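ORF99 (PDB 3DF6) is of unknown function but is a heat- and acid-stable archaeal virus protein whose family includes the anti-CRISPR AcrID1, which hints at, without establishing, a similar role. Local coordinates at residues C[2-7]-C[35-40]; C[11-16]-C[25-30]. The protein carries 2 engineered substitutions. All coordinates share one frame; numbering follows the deposited sequence. Where two conformers were deposited one is given.

Contact 1: C[2-7]-C[35-40]; sequences DTHEFH and ELEFEE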
ATOM      1  N   ASP C   2       9.256  -9.721  11.225  1.00 36.27           N
ATOM      2  CA  ASP C   2       9.780 -10.826  10.435  1.00 34.20           C
ATOM      3  C   ASP C   2       9.674 -10.572   8.910  1.00 32.63           C
ATOM      4  O   ASP C   2       8.638 -10.141   8.410  1.00 32.24           O
ATOM      5  CB  ASP C   2       9.063 -12.111  10.857  0.70 34.53           C
ATOM      6  CG  ASP C   2       9.396 -13.289   9.976  0.70 34.49           C
ATOM      7  OD1 ASP C   2      10.496 -13.872  10.121  0.70 36.92           O
ATOM      8  OD2 ASP C   2       8.537 -13.639   9.153  0.70 32.32           O
ATOM      9  N   THR C   3      10.764 -10.862   8.203  1.00 30.48           N
ATOM     10  CA  THR C   3      10.901 -10.671   6.752  1.00 28.41           C
ATOM     11  C   THR C   3      10.006 -11.598   5.905  1.00 26.65           C
ATOM     12  O   THR C   3       9.402 -11.158   4.928  1.00 26.41           O
ATOM     13  CB  THR C   3      12.392 -10.806   6.364  1.00 28.71           C
ATOM     14  OG1 THR C   3      13.160  -9.920   7.195  1.00 28.62           O
ATOM     15  CG2 THR C   3      12.635 -10.480   4.900  1.00 27.57           C
ATOM     16  N   HIS C   4       9.915 -12.871   6.288  1.00 24.15           N
ATOM     17  CA  HIS C   4       8.960 -13.785   5.661  1.00 21.90           C
ATOM     18  C   HIS C   4       7.500 -13.289   5.783  1.00 19.70           C
ATOM     19  O   HIS C   4       6.737 -13.313   4.816  1.00 18.00           O
ATOM     20  CB  HIS C   4       9.121 -15.200   6.235  1.00 22.31           C
ATOM     21  CG  HIS C   4       8.007 -16.132   5.872  1.00 23.66           C
ATOM     22  ND1 HIS C   4       7.906 -16.726   4.633  1.00 24.40           N
ATOM     23  CD2 HIS C   4       6.941 -16.567   6.587  1.00 25.24           C
ATOM     24  CE1 HIS C   4       6.823 -17.482   4.596  1.00 24.48           C
ATOM     25  NE2 HIS C   4       6.222 -17.405   5.771  1.00 25.60           N
ATOM     26  N   GLU C   5       7.123 -12.849   6.979  1.00 17.70           N
ATOM     27  CA  GLU C   5       5.778 -12.355   7.227  1.00 16.43           C
ATOM     28  C   GLU C   5       5.543 -11.093   6.410  1.00 14.67           C
ATOM     29  O   GLU C   5       4.449 -10.880   5.898  1.00 13.76           O
ATOM     30  CB  GLU C   5       5.551 -12.083   8.720  1.00 16.63           C
ATOM     31  CG  GLU C   5       5.559 -13.341   9.597  1.00 18.71           C
ATOM     32  CD  GLU C   5       4.501 -14.376   9.202  1.00 21.28           C
ATOM     33  OE1 GLU C   5       3.472 -13.998   8.598  1.00 21.37           O
ATOM     34  OE2 GLU C   5       4.699 -15.574   9.518  1.00 24.70           O
ATOM     35  N   PHE C   6       6.595 -10.286   6.286  1.00 13.22           N
ATOM     36  CA  PHE C   6       6.578  -9.076   5.468  1.00 12.84           C
ATOM     37  C   PHE C   6       6.294  -9.406   3.997  1.00 12.78           C
ATOM     38  O   PHE C   6       5.417  -8.787   3.380  1.00 12.16           O
ATOM     39  CB  PHE C   6       7.894  -8.286   5.666  1.00 12.77           C
ATOM     40  CG  PHE C   6       8.008  -7.051   4.808  1.00 13.86           C
ATOM     41  CD1 PHE C   6       7.365  -5.868   5.168  1.00 11.58           C
ATOM     42  CD2 PHE C   6       8.760  -7.067   3.628  1.00 13.62           C
ATOM     43  CE1 PHE C   6       7.472  -4.724   4.377  1.00 13.56           C
ATOM     44  CE2 PHE C   6       8.884  -5.910   2.840  1.00 11.82           C
ATOM     45  CZ  PHE C   6       8.221  -4.754   3.205  1.00 12.62           C
ATOM     46  N   HIS C   7       6.983 -10.416   3.449  1.00 12.19           N
ATOM     47  CA  HIS C   7       6.761 -10.770   2.043  1.00 12.43           C
ATOM     48  C   HIS C   7       5.381 -11.380   1.823  1.00 12.36           C
ATOM     49  O   HIS C   7       4.736 -11.109   0.802  1.00 11.89           O
ATOM     50  CB  HIS C   7       7.886 -11.673   1.516  1.00 12.69           C
ATOM     51  CG  HIS C   7       9.238 -11.026   1.572  1.00 12.95           C
ATOM     52  ND1 HIS C   7      10.413 -11.740   1.509  1.00 13.53           N
ATOM     53  CD2 HIS C   7       9.595  -9.727   1.711  1.00 11.75           C
ATOM     54  CE1 HIS C   7      11.438 -10.907   1.592  1.00 14.48           C
ATOM     55  NE2 HIS C   7      10.967  -9.680   1.728  1.00 13.50           N
ATOM     56  N   GLU C  35      12.825 -16.261  -5.528  1.00 16.24           N
ATOM     57  CA  GLU C  35      12.061 -16.456  -6.756  1.00 16.74           C
ATOM     58  C   GLU C  35      10.633 -16.921  -6.479  1.00 16.01           C
ATOM     59  O   GLU C  35       9.688 -16.435  -7.103  1.00 14.24           O
ATOM     60  CB  GLU C  35      12.741 -17.468  -7.683  1.00 17.50           C
ATOM     61  CG  GLU C  35      12.058 -17.557  -9.063  1.00 20.48           C
ATOM     62  CD  GLU C  35      12.718 -18.547  -9.980  1.00 27.37           C
ATOM     63  OE1 GLU C  35      13.727 -19.159  -9.584  1.00 28.59           O
ATOM     64  OE2 GLU C  35      12.213 -18.740 -11.101  1.00 33.17           O
ATOM     65  N   LEU C  36      10.493 -17.868  -5.547  1.00 14.91           N
ATOM     66  CA  LEU C  36       9.180 -18.378  -5.135  1.00 15.19           C
ATOM     67  C   LEU C  36       8.265 -17.284  -4.624  1.00 14.76           C
ATOM     68  O   LEU C  36       7.075 -17.277  -4.950  1.00 14.64           O
ATOM     69  CB  LEU C  36       9.311 -19.474  -4.067  1.00 15.57           C
ATOM     70  CG  LEU C  36       9.905 -20.780  -4.587  1.00 15.84           C
ATOM     71  CD1 LEU C  36      10.410 -21.658  -3.435  1.00 17.85           C
ATOM     72  CD2 LEU C  36       8.919 -21.541  -5.481  1.00 16.28           C
ATOM     73  N   GLU C  37       8.820 -16.381  -3.814  1.00 14.50           N
ATOM     74  CA  GLU C  37       8.050 -15.254  -3.311  0.50 14.65           C
ATOM     75  C   GLU C  37       7.670 -14.308  -4.467  1.00 14.49           C
ATOM     76  O   GLU C  37       6.506 -13.861  -4.550  1.00 14.48           O
ATOM     77  CB  GLU C  37       8.801 -14.521  -2.174  0.50 14.55           C
ATOM     78  CG  GLU C  37       9.362 -15.480  -1.048  0.50 16.27           C
ATOM     79  CD  GLU C  37      10.088 -14.715   0.068  0.50 16.18           C
ATOM     80  OE1 GLU C  37      10.973 -13.868  -0.245  0.50 17.21           O
ATOM     81  OE2 GLU C  37       9.776 -14.960   1.273  0.50 19.27           O
ATOM     82  N   PHE C  38       8.632 -14.007  -5.341  1.00 14.24           N
ATOM     83  CA  PHE C  38       8.399 -13.119  -6.488  1.00 14.71           C
ATOM     84  C   PHE C  38       7.294 -13.652  -7.410  1.00 14.37           C
ATOM     85  O   PHE C  38       6.430 -12.898  -7.847  1.00 13.98           O
ATOM     86  CB  PHE C  38       9.713 -12.863  -7.239  1.00 15.39           C
ATOM     87  CG  PHE C  38       9.639 -11.748  -8.270  1.00 16.45           C
ATOM     88  CD1 PHE C  38       9.655 -10.421  -7.884  1.00 20.00           C
ATOM     89  CD2 PHE C  38       9.615 -12.046  -9.629  1.00 21.66           C
ATOM     90  CE1 PHE C  38       9.589  -9.387  -8.831  1.00 22.04           C
ATOM     91  CE2 PHE C  38       9.563 -11.022 -10.595  1.00 23.09           C
ATOM     92  CZ  PHE C  38       9.540  -9.680 -10.177  1.00 21.12           C
ATOM     93  N   GLU C  39       7.322 -14.954  -7.671  1.00 14.62           N
ATOM     94  CA  GLU C  39       6.315 -15.639  -8.480  1.00 15.43           C
ATOM     95  C   GLU C  39       4.928 -15.640  -7.842  1.00 16.69           C
ATOM     96  O   GLU C  39       3.900 -15.432  -8.515  1.00 16.79           O
ATOM     97  CB  GLU C  39       6.799 -17.063  -8.807  1.00 15.74           C
ATOM     98  CG  GLU C  39       7.897 -17.025  -9.841  1.00 15.24           C
ATOM     99  CD  GLU C  39       8.518 -18.366 -10.133  1.00 19.17           C
ATOM    100  OE1 GLU C  39       8.141 -19.375  -9.486  1.00 18.28           O
ATOM    101  OE2 GLU C  39       9.398 -18.396 -11.027  1.00 19.79           O
ATOM    102  N   GLU C  40       4.916 -15.850  -6.542  1.00 17.52           N
ATOM    103  CA  GLU C  40       3.716 -15.733  -5.736  1.00 19.17           C
ATOM    104  C   GLU C  40       3.128 -14.321  -5.797  1.00 18.86           C
ATOM    105  O   GLU C  40       1.914 -14.167  -5.878  1.00 18.45           O
ATOM    106  CB  GLU C  40       4.036 -16.143  -4.291  0.80 19.54           C
ATOM    107  CG  GLU C  40       2.846 -16.271  -3.383  0.80 24.57           C
ATOM    108  CD  GLU C  40       1.815 -17.281  -3.849  0.80 30.67           C
ATOM    109  OE1 GLU C  40       2.198 -18.335  -4.421  0.80 31.84           O
ATOM    110  OE2 GLU C  40       0.609 -17.014  -3.615  0.80 33.22           O
TER
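His7 and Glu37 meet between the N-terminal parts of helices 3-18 and 35-42, their alpha carbons 7.1 Å apart. The polar link is a forked pair of weak hydrogen bonds from one ring nitrogen: His7 ND1 gives to Glu37 OE1 at 2.8 Å, strongly bent (129°), and to Glu37 OE2 at 3.3 Å, straighter (158°). The carboxylate stands almost perpendicular to the imidazole, the planes 84° apart, with OE2 at the ring's edge and in its plane. Glu37 CG lies anti to its own carbonyl carbon, and the chain runs on extended toward the ring. Two conformers were deposited for Glu37, so the pairing describes one of them. On its far nitrogen, NE2, His7 is hydrogen-bonded to Thr31 OG1 of strand 25-34, while Glu37 OE1 also accepts from Asp34 N; a ring and a carboxylate with these second partners have less freedom to turn. Within helix 3-18, the carbonyl oxygen Thr3 O lies 3.3 Å above the plane of the His7 ring, offset toward its rim. His4 ND1 stays 4.2 Å from Glu37 OE2, near but unbonded. Helix 3-18 is capped by Asp2, whose OD2 accepts from Glu5 N at 2.7 Å. Asp2 is thus a classical N-cap, and the Glu37-to-Asp34 bond resembles the reciprocal half of a capping box: the contact joins two helix N-termini above a beta-sheet.

Contact 2: C[11-16]-C[25-30]; sequences IKVVDL and FEMKLN. Engineered in segment 25-30: Met27 (natural residue Leu). With CA (calcium ion), chain J.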
ATOM      1  N   ILE C  11       2.395  -9.953  -0.744  1.00 13.69           N
ATOM      2  CA  ILE C  11       1.657 -10.833  -1.649  1.00 13.82           C
ATOM      3  C   ILE C  11       0.156 -10.649  -1.439  1.00 13.67           C
ATOM      4  O   ILE C  11      -0.602 -10.562  -2.408  1.00 14.21           O
ATOM      5  CB  ILE C  11       2.074 -12.338  -1.470  1.00 13.23           C
ATOM      6  CG1 ILE C  11       3.508 -12.563  -1.958  1.00 11.97           C
ATOM      7  CG2 ILE C  11       1.129 -13.272  -2.228  1.00 14.23           C
ATOM      8  CD1 ILE C  11       4.156 -13.809  -1.374  1.00 10.85           C
ATOM      9  N   LYS C  12      -0.258 -10.607  -0.175  1.00 13.74           N
ATOM     10  CA  LYS C  12      -1.634 -10.337   0.208  1.00 13.82           C
ATOM     11  C   LYS C  12      -2.164  -8.968  -0.257  1.00 13.56           C
ATOM     12  O   LYS C  12      -3.331  -8.860  -0.673  1.00 12.75           O
ATOM     13  CB  LYS C  12      -1.775 -10.465   1.722  1.00 14.37           C
ATOM     14  CG  LYS C  12      -3.192 -10.296   2.250  1.00 18.57           C
ATOM     15  CD  LYS C  12      -4.174 -11.342   1.689  1.00 25.72           C
ATOM     16  CE  LYS C  12      -5.501 -11.264   2.446  1.00 27.79           C
ATOM     17  NZ  LYS C  12      -6.518 -12.262   2.001  1.00 31.23           N
ATOM     18  N   VAL C  13      -1.330  -7.929  -0.145  1.00 12.96           N
ATOM     19  CA  VAL C  13      -1.666  -6.598  -0.674  1.00 13.23           C
ATOM     20  C   VAL C  13      -2.038  -6.734  -2.147  1.00 13.24           C
ATOM     21  O   VAL C  13      -3.080  -6.220  -2.579  1.00 13.56           O
ATOM     22  CB  VAL C  13      -0.516  -5.552  -0.449  1.00 13.31           C
ATOM     23  CG1 VAL C  13      -0.717  -4.254  -1.293  1.00 12.98           C
ATOM     24  CG2 VAL C  13      -0.381  -5.194   1.048  1.00 11.82           C
ATOM     25  N   VAL C  14      -1.204  -7.442  -2.908  1.00 13.05           N
ATOM     26  CA  VAL C  14      -1.440  -7.619  -4.344  1.00 13.64           C
ATOM     27  C   VAL C  14      -2.739  -8.416  -4.566  1.00 14.30           C
ATOM     28  O   VAL C  14      -3.582  -8.028  -5.391  1.00 13.60           O
ATOM     29  CB  VAL C  14      -0.181  -8.232  -5.074  1.00 13.92           C
ATOM     30  CG1 VAL C  14      -0.490  -8.640  -6.518  1.00 14.52           C
ATOM     31  CG2 VAL C  14       0.962  -7.246  -5.048  1.00 12.47           C
ATOM     32  N   ASP C  15      -2.917  -9.496  -3.799  1.00 13.95           N
ATOM     33  CA  ASP C  15      -4.167 -10.244  -3.847  1.00 14.89           C
ATOM     34  C   ASP C  15      -5.409  -9.367  -3.604  1.00 13.95           C
ATOM     35  O   ASP C  15      -6.391  -9.476  -4.335  1.00 13.20           O
ATOM     36  CB  ASP C  15      -4.144 -11.395  -2.844  1.00 15.01           C
ATOM     37  CG  ASP C  15      -3.223 -12.504  -3.279  1.00 18.85           C
ATOM     38  OD1 ASP C  15      -2.913 -12.572  -4.488  1.00 20.87           O
ATOM     39  OD2 ASP C  15      -2.803 -13.304  -2.415  1.00 24.71           O
ATOM     40  N   LEU C  16      -5.343  -8.510  -2.586  1.00 12.69           N
ATOM     41  CA  LEU C  16      -6.469  -7.654  -2.204  1.00 12.49           C
ATOM     42  C   LEU C  16      -6.734  -6.593  -3.277  1.00 12.02           C
ATOM     43  O   LEU C  16      -7.883  -6.186  -3.520  1.00 10.89           O
ATOM     44  CB  LEU C  16      -6.176  -6.965  -0.866  1.00 12.28           C
ATOM     45  CG  LEU C  16      -6.305  -7.825   0.386  1.00 13.35           C
ATOM     46  CD1 LEU C  16      -5.613  -7.103   1.547  1.00 14.85           C
ATOM     47  CD2 LEU C  16      -7.770  -8.106   0.724  1.00 15.23           C
ATOM     48  N   PHE C  25      -2.974   1.277  -5.396  1.00 12.96           N
ATOM     49  CA  PHE C  25      -1.986   1.470  -4.323  1.00 13.77           C
ATOM     50  C   PHE C  25      -0.623   1.687  -4.942  1.00 14.56           C
ATOM     51  O   PHE C  25      -0.422   1.431  -6.137  1.00 14.76           O
ATOM     52  CB  PHE C  25      -1.940   0.253  -3.359  1.00 13.05           C
ATOM     53  CG  PHE C  25      -1.209  -0.950  -3.936  1.00 14.46           C
ATOM     54  CD1 PHE C  25       0.149  -1.145  -3.677  1.00 15.34           C
ATOM     55  CD2 PHE C  25      -1.864  -1.841  -4.782  1.00 12.44           C
ATOM     56  CE1 PHE C  25       0.835  -2.244  -4.245  1.00 13.56           C
ATOM     57  CE2 PHE C  25      -1.176  -2.942  -5.359  1.00 12.64           C
ATOM     58  CZ  PHE C  25       0.160  -3.132  -5.079  1.00 13.82           C
ATOM     59  N   GLU C  26       0.300   2.180  -4.128  1.00 15.64           N
ATOM     60  CA  GLU C  26       1.716   2.182  -4.457  1.00 16.21           C
ATOM     61  C   GLU C  26       2.484   2.055  -3.155  1.00 16.60           C
ATOM     62  O   GLU C  26       2.035   2.530  -2.107  1.00 15.53           O
ATOM     63  CB  GLU C  26       2.124   3.465  -5.196  0.80 16.15           C
ATOM     64  CG  GLU C  26       1.952   4.722  -4.399  0.80 19.73           C
ATOM     65  CD  GLU C  26       2.256   5.981  -5.224  0.80 21.64           C
ATOM     66  OE1 GLU C  26       2.920   5.881  -6.294  0.80 25.32           O
ATOM     67  OE2 GLU C  26       1.861   7.071  -4.763  0.80 23.64           O
HETATM   68  N   MSE C  27       3.633   1.411  -3.211  1.00 16.54           N
HETATM   69  CA  MSE C  27       4.473   1.250  -2.029  1.00 19.00           C
HETATM   70  C   MSE C  27       5.918   1.348  -2.487  1.00 17.62           C
HETATM   71  O   MSE C  27       6.286   0.759  -3.509  1.00 17.40           O
HETATM   72  CB  MSE C  27       4.284  -0.118  -1.388  1.00 18.15           C
HETATM   73  CG  MSE C  27       2.961  -0.383  -0.736  0.80 22.30           C
HETATM   74 SE   MSE C  27       3.094  -2.169   0.037  0.80 26.46          SE
HETATM   75  CE  MSE C  27       3.254  -3.266  -1.552  0.80 24.68           C
ATOM     76  N   LYS C  28       6.704   2.103  -1.735  1.00 16.61           N
ATOM     77  CA  LYS C  28       8.133   2.177  -1.934  1.00 15.95           C
ATOM     78  C   LYS C  28       8.761   1.253  -0.903  1.00 15.19           C
ATOM     79  O   LYS C  28       8.349   1.256   0.270  1.00 13.11           O
ATOM     80  CB  LYS C  28       8.615   3.610  -1.754  1.00 17.07           C
ATOM     81  CG  LYS C  28      10.090   3.827  -2.063  1.00 20.49           C
ATOM     82  CD  LYS C  28      10.424   5.310  -1.982  1.00 28.66           C
ATOM     83  CE  LYS C  28      11.835   5.610  -2.515  1.00 30.33           C
ATOM     84  NZ  LYS C  28      12.848   4.967  -1.650  1.00 34.15           N
ATOM     85  N   LEU C  29       9.747   0.472  -1.357  1.00 14.71           N
ATOM     86  CA  LEU C  29      10.278  -0.657  -0.613  1.00 15.03           C
ATOM     87  C   LEU C  29      11.684  -1.053  -1.041  1.00 15.01           C
ATOM     88  O   LEU C  29      12.087  -0.829  -2.184  1.00 14.84           O
ATOM     89  CB  LEU C  29       9.565  -1.956  -1.060  1.00 15.31           C
ATOM     90  CG  LEU C  29       8.037  -2.007  -0.960  1.00 16.98           C
ATOM     91  CD1 LEU C  29       7.462  -3.057  -1.888  1.00 15.22           C
ATOM     92  CD2 LEU C  29       7.634  -2.237   0.529  1.00 14.65           C
ATOM     93  N   ASN C  30      12.357  -1.785  -0.116  1.00 14.44           N
ATOM     94  CA  ASN C  30      13.738  -2.195  -0.387  1.00 14.29           C
ATOM     95  C   ASN C  30      13.885  -3.520   0.310  1.00 13.91           C
ATOM     96  O   ASN C  30      14.447  -3.610   1.390  1.00 13.98           O
ATOM     97  CB  ASN C  30      14.817  -1.216   0.060  1.00 14.39           C
ATOM     98  CG  ASN C  30      16.203  -1.602  -0.420  1.00 16.20           C
ATOM     99  OD1 ASN C  30      16.401  -2.613  -1.102  1.00 16.80           O
ATOM    100  ND2 ASN C  30      17.181  -0.798  -0.043  1.00 17.78           N
TER
HETATM  101 CA    CA J 102      -1.435 -13.610  -5.892  1.00 37.53          CA
HETATM  102  O   HOH W   1      -0.031 -11.784  -5.074  1.00 28.03           O
HETATM  103  O   HOH W   2      -1.319 -15.177  -3.771  1.00 35.86           O
HETATM  104  O   HOH W   3      -1.453 -12.904  -8.285  1.00 37.45           O
HETATM  105  O   HOH W   4      -0.198 -15.616  -6.225  1.00 30.33           O
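Helix 11-16 runs nearly antiparallel to strand 25-30, at 164° between their directions and 10.6 Å between their axes, and the nearest alpha carbons belong to Val13 and Phe25. Val13 carries the contact. Its CG1, set anti to the backbone N (chi1 166°), sits over the centre of one face of the Phe25 ring, 3.9 Å from the centroid and 11° off the ring normal, a CH-pi contact. The same methyl meets CE of Met27 at 4.1 Å; this engineered residue is a selenomethionine where the natural one is leucine, and its chain bends at chi3 to bring CE to the helix. From the next helix position Val14 CG2 reaches Phe25 CZ at 4.2 Å, coming obliquely to the ring. Phe17 meets Phe25 edge-to-face, and Ile90 of strand 84-96 packs on both Phe25 and Met27. Asp15 points its carboxylate to another side of the helix, where OD1 binds a calcium ion at 2.3 Å; four waters complete the ligands seen, one of them also donating to Asp15 OD2 at 2.7 Å. Between helix and strand, then, cohesion is purely apolar, methyl against ring and methyl against methyl, while charge and metal are kept off the buried interface.

Both contacts use helix 3-18, contact 1 at its start and contact 2 farther along, and contact 2 is nested in the loop that contact 1 closes. Strand 25-34 leads directly into helix 35-42, so the two contacts tie one helix to consecutive elements. Contact 2 is buried and apolar, its centre about 7 Å from that of the chain; contact 1, centred about 12 Å out, is partly buried and polar. They touch where Ile11 CD1 packs on Glu40 CG and where Phe6 meets Leu29. The second subunit reaches both: its Arg21 bonds to Thr3, and its strand continues the sheet antiparallel beside 25-29.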